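PDB 5UZ8: cadherin-23 from Mus musculus, which is a calcium-binding adhesion protein whose long chain of extracellular repeats probably helps form the tip links used in inner-ear mechanotransduction. Local coordinates for residues A[219-223]-A[245-249]; A[2-7]-A[96-100]; A[188-192]-A[203-207]. All coordinates share one frame. Numbering follows the deposited sequence.

Interaction 1. Residues A[219-223]-A[245-249]; sequences CRPQF and MLATD. With CA (calcium ion), chain E; GSH (glutathione), chain L.
Both segments are extended and run almost antiparallel, their end-to-end directions 161° apart. A single antiparallel bridge, a hydrogen-bonded pair, sets the register: Gln222 N donates to Thr248 O and Thr248 N to Gln222 O, each at 2.8 Å, with CA atoms 5.3 Å apart. Pro221 then lies opposite Asp249, and Phe223 opposite Ala247, both with CA atoms 4.6 Å apart. Phe223 has the largest buried area. Its CA-to-CB bond points away from 245-249, but the m rotamer (chi1 -65°) with chi2 -90° swings the ring back, so that Ala247 CB, which points toward 219-223, sits over one face in a CH-pi contact, 3.9 Å from the centroid. Met245 CE adds an apolar contact 4.2 Å from Phe223 CE1; the ring also packs on Val295 and Ala297. On the exposed side, one water joins Gln222 OE1 to Thr248 OG1 and another joins Gln222 O to Thr248 OG1. At the far end Asp249 takes the t rotamer and grips a calcium ion with both carboxylate oxygens (OD1 2.6 Å, OD2 2.4 Å), while Cys219 O binds the same ion at 2.3 Å. Asn217, Asp251, Asn255 and Asp299 complete the site, and Cys219 also lines the glutathione pocket. Asp249 and Asp251 form the DXD motif that, with the DXNDN-like linker ending at Cys219, is typical of the calcium-binding junction between cadherin repeats.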
ATOM      1  N   CYS A 219      29.709  -0.702   9.744  1.00 16.40           N
ATOM      2  CA  CYS A 219      30.875  -0.719   8.858  1.00 16.79           C
ATOM      3  C   CYS A 219      32.080  -0.071   9.558  1.00 15.84           C
ATOM      4  O   CYS A 219      32.016   1.061  10.029  1.00 14.83           O
ATOM      5  CB  CYS A 219      30.557  -0.043   7.549  1.00 17.86           C
ATOM      6  SG  CYS A 219      29.126  -0.844   6.782  1.00 20.11           S
ATOM      7  N   ARG A 220      33.177  -0.822   9.631  1.00 15.51           N
ATOM      8  CA  ARG A 220      34.383  -0.314  10.229  1.00 15.45           C
ATOM      9  C   ARG A 220      35.155   0.495   9.189  1.00 15.67           C
ATOM     10  O   ARG A 220      35.066   0.237   7.995  1.00 16.07           O
ATOM     11  CB  ARG A 220      35.248  -1.441  10.830  1.00 15.89           C
ATOM     12  CG  ARG A 220      36.027  -2.219   9.794  1.00 16.33           C
ATOM     13  CD  ARG A 220      36.700  -3.430  10.366  1.00 16.87           C
ATOM     14  NE  ARG A 220      37.731  -3.092  11.334  1.00 16.46           N
ATOM     15  CZ  ARG A 220      38.537  -3.987  11.889  1.00 17.48           C
ATOM     16  NH1 ARG A 220      38.486  -5.262  11.520  1.00 18.28           N
ATOM     17  NH2 ARG A 220      39.430  -3.609  12.807  1.00 17.61           N
ATOM     18  N   PRO A 221      35.899   1.499   9.643  1.00 15.58           N
ATOM     19  CA  PRO A 221      36.806   2.248   8.771  1.00 15.95           C
ATOM     20  C   PRO A 221      37.837   1.347   8.091  1.00 16.57           C
ATOM     21  O   PRO A 221      38.281   0.367   8.702  1.00 16.62           O
ATOM     22  CB  PRO A 221      37.495   3.192   9.733  1.00 15.51           C
ATOM     23  CG  PRO A 221      36.531   3.350  10.859  1.00 15.44           C
ATOM     24  CD  PRO A 221      35.901   2.011  11.026  1.00 15.55           C
ATOM     25  N   GLN A 222      38.162   1.641   6.839  1.00 17.78           N
ATOM     26  CA  GLN A 222      39.126   0.843   6.062  1.00 19.78           C
ATOM     27  C   GLN A 222      40.109   1.744   5.426  1.00 19.70           C
ATOM     28  O   GLN A 222      39.716   2.768   4.841  1.00 19.93           O
ATOM     29  CB  GLN A 222      38.521   0.187   4.784  1.00 22.61           C
ATOM     30  CG  GLN A 222      37.444  -0.775   4.926  1.00 24.16           C
ATOM     31  CD  GLN A 222      37.025  -1.271   3.539  1.00 26.24           C
ATOM     32  OE1 GLN A 222      36.135  -0.688   2.882  1.00 27.15           O
ATOM     33  NE2 GLN A 222      37.708  -2.301   3.066  1.00 26.85           N
ATOM     34  N   PHE A 223      41.363   1.306   5.428  1.00 20.11           N
ATOM     35  CA  PHE A 223      42.358   1.828   4.486  1.00 20.94           C
ATOM     36  C   PHE A 223      42.456   0.953   3.214  1.00 23.20           C
ATOM     37  O   PHE A 223      42.102  -0.237   3.200  1.00 23.65           O
ATOM     38  CB  PHE A 223      43.705   1.915   5.187  1.00 20.16           C
ATOM     39  CG  PHE A 223      43.738   2.902   6.321  1.00 18.56           C
ATOM     40  CD1 PHE A 223      44.087   4.229   6.099  1.00 18.51           C
ATOM     41  CD2 PHE A 223      43.423   2.515   7.609  1.00 18.03           C
ATOM     42  CE1 PHE A 223      44.145   5.142   7.144  1.00 17.49           C
ATOM     43  CE2 PHE A 223      43.476   3.421   8.673  1.00 16.88           C
ATOM     44  CZ  PHE A 223      43.827   4.739   8.434  1.00 17.15           C
ATOM     45  N   MET A 245      47.037  10.427   5.264  1.00 22.46           N
ATOM     46  CA  MET A 245      46.397   9.129   5.387  1.00 22.28           C
ATOM     47  C   MET A 245      44.903   9.339   5.185  1.00 22.18           C
ATOM     48  O   MET A 245      44.341  10.359   5.627  1.00 21.60           O
ATOM     49  CB  MET A 245      46.661   8.528   6.762  1.00 21.49           C
ATOM     50  CG  MET A 245      48.135   8.279   7.069  1.00 22.38           C
ATOM     51  SD  MET A 245      49.002   7.283   5.849  1.00 24.55           S
ATOM     52  CE  MET A 245      48.141   5.720   5.986  1.00 24.87           C
ATOM     53  N   LEU A 246      44.265   8.380   4.521  1.00 22.62           N
ATOM     54  CA  LEU A 246      42.836   8.490   4.209  1.00 23.13           C
ATOM     55  C   LEU A 246      42.162   7.128   4.349  1.00 22.20           C
ATOM     56  O   LEU A 246      42.517   6.160   3.685  1.00 23.00           O
ATOM     57  CB  LEU A 246      42.635   9.060   2.793  1.00 25.46           C
ATOM     58  CG  LEU A 246      41.179   9.192   2.323  1.00 26.71           C
ATOM     59  CD1 LEU A 246      40.439  10.297   3.089  1.00 27.04           C
ATOM     60  CD2 LEU A 246      41.096   9.444   0.831  1.00 29.16           C
ATOM     61  N   ALA A 247      41.202   7.051   5.256  1.00 21.20           N
ATOM     62  CA  ALA A 247      40.353   5.881   5.395  1.00 20.07           C
ATOM     63  C   ALA A 247      38.942   6.207   4.897  1.00 20.26           C
ATOM     64  O   ALA A 247      38.590   7.388   4.757  1.00 20.98           O
ATOM     65  CB  ALA A 247      40.314   5.438   6.839  1.00 19.13           C
ATOM     66  N   THR A 248      38.180   5.155   4.601  1.00 19.55           N
ATOM     67  CA  THR A 248      36.779   5.261   4.199  1.00 19.74           C
ATOM     68  C   THR A 248      35.893   4.494   5.167  1.00 17.93           C
ATOM     69  O   THR A 248      36.336   3.556   5.836  1.00 18.29           O
ATOM     70  CB  THR A 248      36.527   4.717   2.780  1.00 21.07           C
ATOM     71  OG1 THR A 248      36.921   3.339   2.706  1.00 21.59           O
ATOM     72  CG2 THR A 248      37.301   5.532   1.751  1.00 23.18           C
ATOM     73  N   ASP A 249      34.627   4.868   5.204  1.00 17.00           N
ATOM     74  CA  ASP A 249      33.652   4.241   6.081  1.00 16.01           C
ATOM     75  C   ASP A 249      32.297   4.398   5.428  1.00 16.18           C
ATOM     76  O   ASP A 249      31.906   5.501   5.069  1.00 16.85           O
ATOM     77  CB  ASP A 249      33.710   4.905   7.467  1.00 15.78           C
ATOM     78  CG  ASP A 249      32.793   4.260   8.492  1.00 15.16           C
ATOM     79  OD1 ASP A 249      31.587   4.041   8.213  1.00 15.25           O
ATOM     80  OD2 ASP A 249      33.258   4.022   9.633  1.00 14.97           O
TER
HETATM   81 CA    CA E2604      31.237   3.168  10.667  1.00 13.56          CA
HETATM   82  N1  GSH L2611      26.652  -8.853   5.144  1.00 29.29           N
HETATM   83  CA1 GSH L2611      26.359  -7.993   6.282  1.00 30.20           C
HETATM   84  C1  GSH L2611      24.866  -7.785   6.365  1.00 30.75           C
HETATM   85  O11 GSH L2611      24.157  -8.285   5.461  1.00 30.86           O
HETATM   86  O12 GSH L2611      24.417  -7.096   7.314  1.00 30.49           O
HETATM   87  CB1 GSH L2611      27.077  -6.635   6.160  1.00 27.76           C
HETATM   88  CG1 GSH L2611      26.594  -5.828   4.956  1.00 25.81           C
HETATM   89  CD1 GSH L2611      27.083  -4.400   5.029  1.00 24.01           C
HETATM   90  OE1 GSH L2611      26.626  -3.607   5.848  1.00 22.16           O
HETATM   91  N2  GSH L2611      27.995  -4.060   4.124  1.00 22.61           N
HETATM   92  CA2 GSH L2611      28.431  -2.695   3.917  1.00 22.48           C
HETATM   93  C2  GSH L2611      28.234  -2.267   2.492  1.00 22.48           C
HETATM   94  O2  GSH L2611      28.970  -1.417   2.023  1.00 21.99           O
HETATM   95  CB2 GSH L2611      29.895  -2.568   4.341  1.00 22.86           C
HETATM   96  SG2 GSH L2611      30.012  -2.898   6.107  1.00 24.62           S
HETATM   97  N3  GSH L2611      27.197  -2.807   1.837  1.00 22.97           N
HETATM   98  CA3 GSH L2611      26.826  -2.436   0.484  1.00 23.53           C
HETATM   99  C3  GSH L2611      26.945  -3.588  -0.492  1.00 25.49           C
HETATM  100  O31 GSH L2611      26.740  -3.326  -1.699  1.00 26.32           O
HETATM  101  O32 GSH L2611      27.197  -4.749  -0.074  1.00 26.92           O
HETATM  102  O   HOH W   1      34.884   1.648   3.563  1.00 16.14           O
HETATM  103  O   HOH W   2      39.551   2.442   1.786  1.00 28.14           O

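Interaction 2. Residues A[2-7]-A[96-100]; sequences DNTPQF and RAAEI. With CA (calcium ion), chain H.
Although these two segments point almost the same way, their directions only 15° apart, no hydrogen bond joins them; side chains packing on each other and on the opposing backbone close the gap. Thr4 faces Arg96, with CA atoms 5.2 Å apart. Phe7 (chi1 -74°, m) points its CA-to-CB bond toward 96-100, and Ile100 CG2 lies over the ring face 3.4 Å from its centroid, a tight CH-pi contact. Ala98 CB is 3.9 Å from Phe7 CE2 and 3.3 Å from Pro5 O. This is packing across a cadherin beta-sandwich: strand 6-7 belongs to the sheet with 28-35, 97-107 to the other, so Phe7 and Ile100 meet in the core. Nearer the tip, Pro5 CD rests 3.4 Å from Arg96 O. Arg96 is stretched (chi1 m, chi2 and chi3 t), bringing Asp2 CB over its guanidinium, 3.3 Å from NH1. Asn3 O binds calcium at 2.3 Å with Asp36, Asp38, Asn42 and Asp90; a water on that ion accepts a weak hydrogen bond from Arg96 NH2 at 3.3 Å.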
ATOM      1  N   ASP A   2     -70.219  -8.314 -12.303  1.00 59.26           N
ATOM      2  CA  ASP A   2     -69.950  -8.121 -10.835  1.00 58.69           C
ATOM      3  C   ASP A   2     -68.773  -8.971 -10.295  1.00 54.89           C
ATOM      4  O   ASP A   2     -68.767  -9.390  -9.131  1.00 55.15           O
ATOM      5  CB  ASP A   2     -71.233  -8.362 -10.016  1.00 62.35           C
ATOM      6  CG  ASP A   2     -71.893  -9.697 -10.329  1.00 65.05           C
ATOM      7  OD1 ASP A   2     -71.258 -10.543 -11.015  1.00 65.29           O
ATOM      8  OD2 ASP A   2     -73.059  -9.890  -9.906  1.00 68.07           O
ATOM      9  N   ASN A   3     -67.780  -9.216 -11.145  1.00 50.66           N
ATOM     10  CA  ASN A   3     -66.572  -9.938 -10.746  1.00 47.72           C
ATOM     11  C   ASN A   3     -65.434  -8.929 -10.455  1.00 44.29           C
ATOM     12  O   ASN A   3     -65.247  -7.986 -11.199  1.00 44.11           O
ATOM     13  CB  ASN A   3     -66.160 -10.923 -11.851  1.00 47.55           C
ATOM     14  CG  ASN A   3     -67.193 -12.021 -12.063  1.00 49.33           C
ATOM     15  OD1 ASN A   3     -67.291 -12.954 -11.270  1.00 49.63           O
ATOM     16  ND2 ASN A   3     -67.989 -11.894 -13.117  1.00 50.44           N
ATOM     17  N   THR A   4     -64.733  -9.115  -9.344  1.00 41.40           N
ATOM     18  CA  THR A   4     -63.554  -8.326  -8.992  1.00 39.26           C
ATOM     19  C   THR A   4     -62.341  -8.821  -9.783  1.00 36.19           C
ATOM     20  O   THR A   4     -62.201 -10.018  -9.991  1.00 35.33           O
ATOM     21  CB  THR A   4     -63.288  -8.486  -7.489  1.00 39.04           C
ATOM     22  OG1 THR A   4     -64.488  -8.136  -6.800  1.00 41.21           O
ATOM     23  CG2 THR A   4     -62.136  -7.607  -6.996  1.00 37.76           C
ATOM     24  N   PRO A   5     -61.451  -7.907 -10.227  1.00 34.44           N
ATOM     25  CA  PRO A   5     -60.238  -8.389 -10.877  1.00 31.80           C
ATOM     26  C   PRO A   5     -59.444  -9.345  -9.992  1.00 30.04           C
ATOM     27  O   PRO A   5     -59.363  -9.145  -8.767  1.00 28.77           O
ATOM     28  CB  PRO A   5     -59.446  -7.104 -11.138  1.00 31.52           C
ATOM     29  CG  PRO A   5     -60.509  -6.045 -11.290  1.00 33.26           C
ATOM     30  CD  PRO A   5     -61.570  -6.433 -10.313  1.00 34.69           C
ATOM     31  N   GLN A   6     -58.859 -10.366 -10.623  1.00 28.44           N
ATOM     32  CA  GLN A   6     -57.999 -11.296  -9.926  1.00 27.51           C
ATOM     33  C   GLN A   6     -56.616 -11.300 -10.553  1.00 24.97           C
ATOM     34  O   GLN A   6     -56.485 -11.385 -11.774  1.00 24.40           O
ATOM     35  CB  GLN A   6     -58.555 -12.713 -10.020  1.00 29.11           C
ATOM     36  CG  GLN A   6     -59.987 -12.897  -9.565  1.00 32.23           C
ATOM     37  CD  GLN A   6     -60.474 -14.286  -9.918  1.00 34.17           C
ATOM     38  OE1 GLN A   6     -60.150 -15.250  -9.236  1.00 36.76           O
ATOM     39  NE2 GLN A   6     -61.185 -14.404 -11.014  1.00 35.61           N
ATOM     40  N   PHE A   7     -55.597 -11.276  -9.716  1.00 23.05           N
ATOM     41  CA  PHE A   7     -54.227 -11.370 -10.191  1.00 21.87           C
ATOM     42  C   PHE A   7     -53.930 -12.790 -10.623  1.00 21.78           C
ATOM     43  O   PHE A   7     -54.551 -13.752 -10.137  1.00 22.13           O
ATOM     44  CB  PHE A   7     -53.230 -10.857  -9.135  1.00 21.24           C
ATOM     45  CG  PHE A   7     -53.244  -9.344  -9.002  1.00 21.23           C
ATOM     46  CD1 PHE A   7     -52.580  -8.548  -9.936  1.00 20.99           C
ATOM     47  CD2 PHE A   7     -53.957  -8.729  -7.984  1.00 22.06           C
ATOM     48  CE1 PHE A   7     -52.613  -7.164  -9.825  1.00 21.19           C
ATOM     49  CE2 PHE A   7     -53.992  -7.350  -7.868  1.00 22.54           C
ATOM     50  CZ  PHE A   7     -53.343  -6.568  -8.802  1.00 21.86           C
ATOM     51  N   ARG A  96     -64.685  -2.155  -8.862  1.00 44.44           N
ATOM     52  CA  ARG A  96     -64.137  -3.200  -8.024  1.00 42.33           C
ATOM     53  C   ARG A  96     -62.663  -3.309  -8.344  1.00 38.56           C
ATOM     54  O   ARG A  96     -62.240  -3.160  -9.499  1.00 36.90           O
ATOM     55  CB  ARG A  96     -64.822  -4.536  -8.297  1.00 43.54           C
ATOM     56  CG  ARG A  96     -66.313  -4.573  -7.987  1.00 47.29           C
ATOM     57  CD  ARG A  96     -66.875  -5.952  -8.332  1.00 48.62           C
ATOM     58  NE  ARG A  96     -68.215  -6.183  -7.809  1.00 52.04           N
ATOM     59  CZ  ARG A  96     -69.344  -5.712  -8.344  1.00 55.67           C
ATOM     60  NH1 ARG A  96     -70.520  -6.002  -7.777  1.00 57.74           N
ATOM     61  NH2 ARG A  96     -69.320  -4.950  -9.439  1.00 56.75           N
ATOM     62  N   ALA A  97     -61.879  -3.576  -7.316  1.00 36.34           N
ATOM     63  CA  ALA A  97     -60.450  -3.590  -7.458  1.00 33.33           C
ATOM     64  C   ALA A  97     -59.832  -4.625  -6.550  1.00 31.42           C
ATOM     65  O   ALA A  97     -60.440  -5.071  -5.599  1.00 31.93           O
ATOM     66  CB  ALA A  97     -59.888  -2.209  -7.162  1.00 33.49           C
ATOM     67  N   ALA A  98     -58.614  -5.021  -6.888  1.00 28.81           N
ATOM     68  CA  ALA A  98     -57.808  -5.848  -6.028  1.00 27.31           C
ATOM     69  C   ALA A  98     -56.430  -5.214  -5.941  1.00 25.22           C
ATOM     70  O   ALA A  98     -56.044  -4.453  -6.819  1.00 23.89           O
ATOM     71  CB  ALA A  98     -57.683  -7.240  -6.606  1.00 26.87           C
ATOM     72  N   GLU A  99     -55.721  -5.551  -4.866  1.00 24.35           N
ATOM     73  CA  GLU A  99     -54.393  -5.055  -4.608  1.00 23.19           C
ATOM     74  C   GLU A  99     -53.492  -6.189  -4.186  1.00 21.94           C
ATOM     75  O   GLU A  99     -53.935  -7.145  -3.576  1.00 22.26           O
ATOM     76  CB  GLU A  99     -54.440  -4.010  -3.511  1.00 24.52           C
ATOM     77  CG  GLU A  99     -55.020  -2.698  -4.004  1.00 26.13           C
ATOM     78  CD  GLU A  99     -55.021  -1.606  -2.963  1.00 27.74           C
ATOM     79  OE1 GLU A  99     -54.348  -1.750  -1.915  1.00 28.13           O
ATOM     80  OE2 GLU A  99     -55.687  -0.589  -3.220  1.00 29.84           O
ATOM     81  N   ILE A 100     -52.220  -6.079  -4.524  1.00 20.17           N
ATOM     82  CA  ILE A 100     -51.276  -7.115  -4.180  1.00 19.60           C
ATOM     83  C   ILE A 100     -49.890  -6.512  -3.962  1.00 18.65           C
ATOM     84  O   ILE A 100     -49.534  -5.542  -4.634  1.00 17.90           O
ATOM     85  CB  ILE A 100     -51.252  -8.188  -5.279  1.00 18.97           C
ATOM     86  CG1 ILE A 100     -50.452  -9.412  -4.830  1.00 18.95           C
ATOM     87  CG2 ILE A 100     -50.746  -7.642  -6.605  1.00 18.14           C
ATOM     88  CD1 ILE A 100     -50.637 -10.609  -5.730  1.00 19.39           C
TER
HETATM   89 CA    CA H2607     -65.574  -6.461 -12.926  1.00 47.41          CA
HETATM   90  O   HOH W   3     -67.678  -5.494 -12.265  1.00 40.05           O

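Interaction 3. Residues A[188-192]-A[203-207]; sequences TALAK and RENSV
Strand 188-192 runs antiparallel to 204-207, their axes 4.7 Å apart at 158°, with extended backbones on both sides. Thr188 comes first: its CG2 packs 3.8 Å from Ser206 CB, its CA makes a CA-H...O contact with Val207 O at 3.4 Å, and its hydroxyl bonds to Gln208. Ala189 and Val207 follow as a hydrogen-bonded pair, N to O at 2.9 Å in both directions, and Ala189 CB meets Val207 CG1 at 4.0 Å on the side facing the sandwich interior. Leu190 and Ser206 form a non-hydrogen-bonded pair, CA atoms 4.3 Å apart, on the outer face; Leu190, with chi1 t and chi2 p, carries CD1 to 3.5 Å from Asn205 O. Next, Ala191 pairs with Asn205, Ala191 N to Asn205 O at 2.9 Å and Asn205 N to Ala191 O at 3.1 Å, the Ala191 side chain pointing inward onto Phe116. Lys192 stands opposite Glu204 on the Leu190 face; Lys192 NZ stays 4.2 Å from Glu204 OE2, too far for a salt bridge. Beyond this pair Arg203 reaches Asn110 and Asn113 at the calcium-binding linker. Here is the F-G beta hairpin of a cadherin repeat, with strand 151-155 flanking strand 184-193.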
ATOM      1  N   THR A 188       4.756  -0.629  -4.470  1.00 18.42           N
ATOM      2  CA  THR A 188       3.346  -0.539  -4.837  1.00 18.41           C
ATOM      3  C   THR A 188       2.586  -1.688  -4.192  1.00 17.60           C
ATOM      4  O   THR A 188       2.875  -2.852  -4.481  1.00 18.14           O
ATOM      5  CB  THR A 188       3.189  -0.610  -6.361  1.00 19.44           C
ATOM      6  OG1 THR A 188       3.924   0.471  -6.969  1.00 20.08           O
ATOM      7  CG2 THR A 188       1.731  -0.509  -6.740  1.00 19.70           C
ATOM      8  N   ALA A 189       1.614  -1.356  -3.347  1.00 16.45           N
ATOM      9  CA  ALA A 189       0.696  -2.334  -2.769  1.00 15.77           C
ATOM     10  C   ALA A 189      -0.620  -2.277  -3.547  1.00 16.18           C
ATOM     11  O   ALA A 189      -1.093  -1.179  -3.880  1.00 15.72           O
ATOM     12  CB  ALA A 189       0.447  -2.051  -1.307  1.00 14.83           C
ATOM     13  N   LEU A 190      -1.194  -3.448  -3.832  1.00 15.59           N
ATOM     14  CA  LEU A 190      -2.419  -3.553  -4.628  1.00 15.97           C
ATOM     15  C   LEU A 190      -3.514  -4.189  -3.774  1.00 14.98           C
ATOM     16  O   LEU A 190      -3.219  -5.121  -3.031  1.00 13.59           O
ATOM     17  CB  LEU A 190      -2.149  -4.439  -5.815  1.00 18.48           C
ATOM     18  CG  LEU A 190      -3.155  -4.463  -6.938  1.00 21.02           C
ATOM     19  CD1 LEU A 190      -3.180  -3.126  -7.674  1.00 22.12           C
ATOM     20  CD2 LEU A 190      -2.731  -5.557  -7.915  1.00 23.17           C
ATOM     21  N   ALA A 191      -4.736  -3.665  -3.876  1.00 13.79           N
ATOM     22  CA  ALA A 191      -5.916  -4.283  -3.272  1.00 13.55           C
ATOM     23  C   ALA A 191      -6.839  -4.675  -4.426  1.00 14.45           C
ATOM     24  O   ALA A 191      -7.164  -3.822  -5.260  1.00 14.85           O
ATOM     25  CB  ALA A 191      -6.608  -3.305  -2.351  1.00 12.97           C
ATOM     26  N   LYS A 192      -7.226  -5.948  -4.494  1.00 14.22           N
ATOM     27  CA  LYS A 192      -8.038  -6.453  -5.604  1.00 15.06           C
ATOM     28  C   LYS A 192      -9.224  -7.226  -5.011  1.00 14.06           C
ATOM     29  O   LYS A 192      -9.048  -8.113  -4.159  1.00 13.52           O
ATOM     30  CB  LYS A 192      -7.180  -7.308  -6.525  1.00 17.19           C
ATOM     31  CG  LYS A 192      -7.871  -7.877  -7.751  1.00 19.65           C
ATOM     32  CD  LYS A 192      -6.925  -8.803  -8.550  1.00 22.03           C
ATOM     33  CE  LYS A 192      -5.627  -8.143  -8.948  1.00 23.48           C
ATOM     34  NZ  LYS A 192      -4.868  -8.948  -9.963  1.00 25.80           N
ATOM     35  N   ARG A 203     -12.007  -5.625  -9.459  1.00 18.70           N
ATOM     36  CA  ARG A 203     -11.617  -4.238  -9.384  1.00 18.56           C
ATOM     37  C   ARG A 203     -10.467  -4.088  -8.400  1.00 17.58           C
ATOM     38  O   ARG A 203     -10.306  -4.879  -7.470  1.00 15.37           O
ATOM     39  CB  ARG A 203     -12.804  -3.377  -8.922  1.00 18.40           C
ATOM     40  CG  ARG A 203     -13.891  -3.198  -9.934  1.00 19.78           C
ATOM     41  CD  ARG A 203     -15.094  -2.457  -9.369  1.00 19.73           C
ATOM     42  NE  ARG A 203     -16.063  -2.116 -10.417  1.00 21.24           N
ATOM     43  CZ  ARG A 203     -16.004  -1.050 -11.219  1.00 22.79           C
ATOM     44  NH1 ARG A 203     -16.960  -0.852 -12.105  1.00 24.90           N
ATOM     45  NH2 ARG A 203     -15.029  -0.155 -11.130  1.00 23.21           N
ATOM     46  N   GLU A 204      -9.669  -3.053  -8.624  1.00 18.33           N
ATOM     47  CA  GLU A 204      -8.470  -2.833  -7.840  1.00 17.83           C
ATOM     48  C   GLU A 204      -8.145  -1.358  -7.665  1.00 17.39           C
ATOM     49  O   GLU A 204      -8.607  -0.494  -8.454  1.00 17.27           O
ATOM     50  CB  GLU A 204      -7.289  -3.509  -8.509  1.00 19.93           C
ATOM     51  CG  GLU A 204      -6.869  -2.904  -9.843  1.00 22.84           C
ATOM     52  CD  GLU A 204      -5.812  -3.738 -10.539  1.00 26.74           C
ATOM     53  OE1 GLU A 204      -4.790  -3.175 -10.958  1.00 27.96           O
ATOM     54  OE2 GLU A 204      -6.001  -4.970 -10.686  1.00 29.71           O
ATOM     55  N   ASN A 205      -7.216  -1.122  -6.755  1.00 15.82           N
ATOM     56  CA  ASN A 205      -6.521   0.143  -6.647  1.00 15.95           C
ATOM     57  C   ASN A 205      -5.162  -0.144  -6.040  1.00 15.67           C
ATOM     58  O   ASN A 205      -4.970  -1.164  -5.332  1.00 14.26           O
ATOM     59  CB  ASN A 205      -7.268   1.131  -5.742  1.00 15.82           C
ATOM     60  CG  ASN A 205      -8.217   2.046  -6.503  1.00 16.93           C
ATOM     61  OD1 ASN A 205      -7.833   2.683  -7.477  1.00 18.23           O
ATOM     62  ND2 ASN A 205      -9.466   2.126  -6.051  1.00 16.65           N
ATOM     63  N   SER A 206      -4.233   0.750  -6.303  1.00 16.11           N
ATOM     64  CA  SER A 206      -2.896   0.629  -5.712  1.00 15.87           C
ATOM     65  C   SER A 206      -2.566   1.828  -4.855  1.00 15.78           C
ATOM     66  O   SER A 206      -3.127   2.911  -5.032  1.00 16.20           O
ATOM     67  CB  SER A 206      -1.886   0.504  -6.834  1.00 17.04           C
ATOM     68  OG  SER A 206      -1.931   1.644  -7.670  1.00 18.69           O
ATOM     69  N   VAL A 207      -1.556   1.665  -4.017  1.00 14.90           N
ATOM     70  CA  VAL A 207      -1.013   2.740  -3.216  1.00 15.15           C
ATOM     71  C   VAL A 207       0.514   2.580  -3.093  1.00 15.07           C
ATOM     72  O   VAL A 207       1.027   1.447  -3.232  1.00 14.70           O
ATOM     73  CB  VAL A 207      -1.682   2.774  -1.839  1.00 15.00           C
ATOM     74  CG1 VAL A 207      -1.257   1.598  -0.990  1.00 14.44           C
ATOM     75  CG2 VAL A 207      -1.394   4.055  -1.106  1.00 15.92           C
TER

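The three contacts follow one another along a rod of three cadherin repeats, none touching another. Interaction 2 lies at the N-terminal tip of the first repeat, interaction 3 within the second, and interaction 1 where the second joins the third. Centre to centre, interactions 2 and 1 are about 100 Å apart, interactions 3 and 2 about 56 Å, and interactions 3 and 1 about 45 Å. Segments 2-7 and 219-223 occupy equivalent places, each giving calcium a backbone oxygen (Asn3, Cys219), but their partners differ: 96-100 starts the last strand of its repeat, whereas 245-249 carries calcium-binding Asp249. In interaction 3 the Arg203 side chain lies about 5 Å from an ion of the preceding linker. Glutathione sits beside interaction 1.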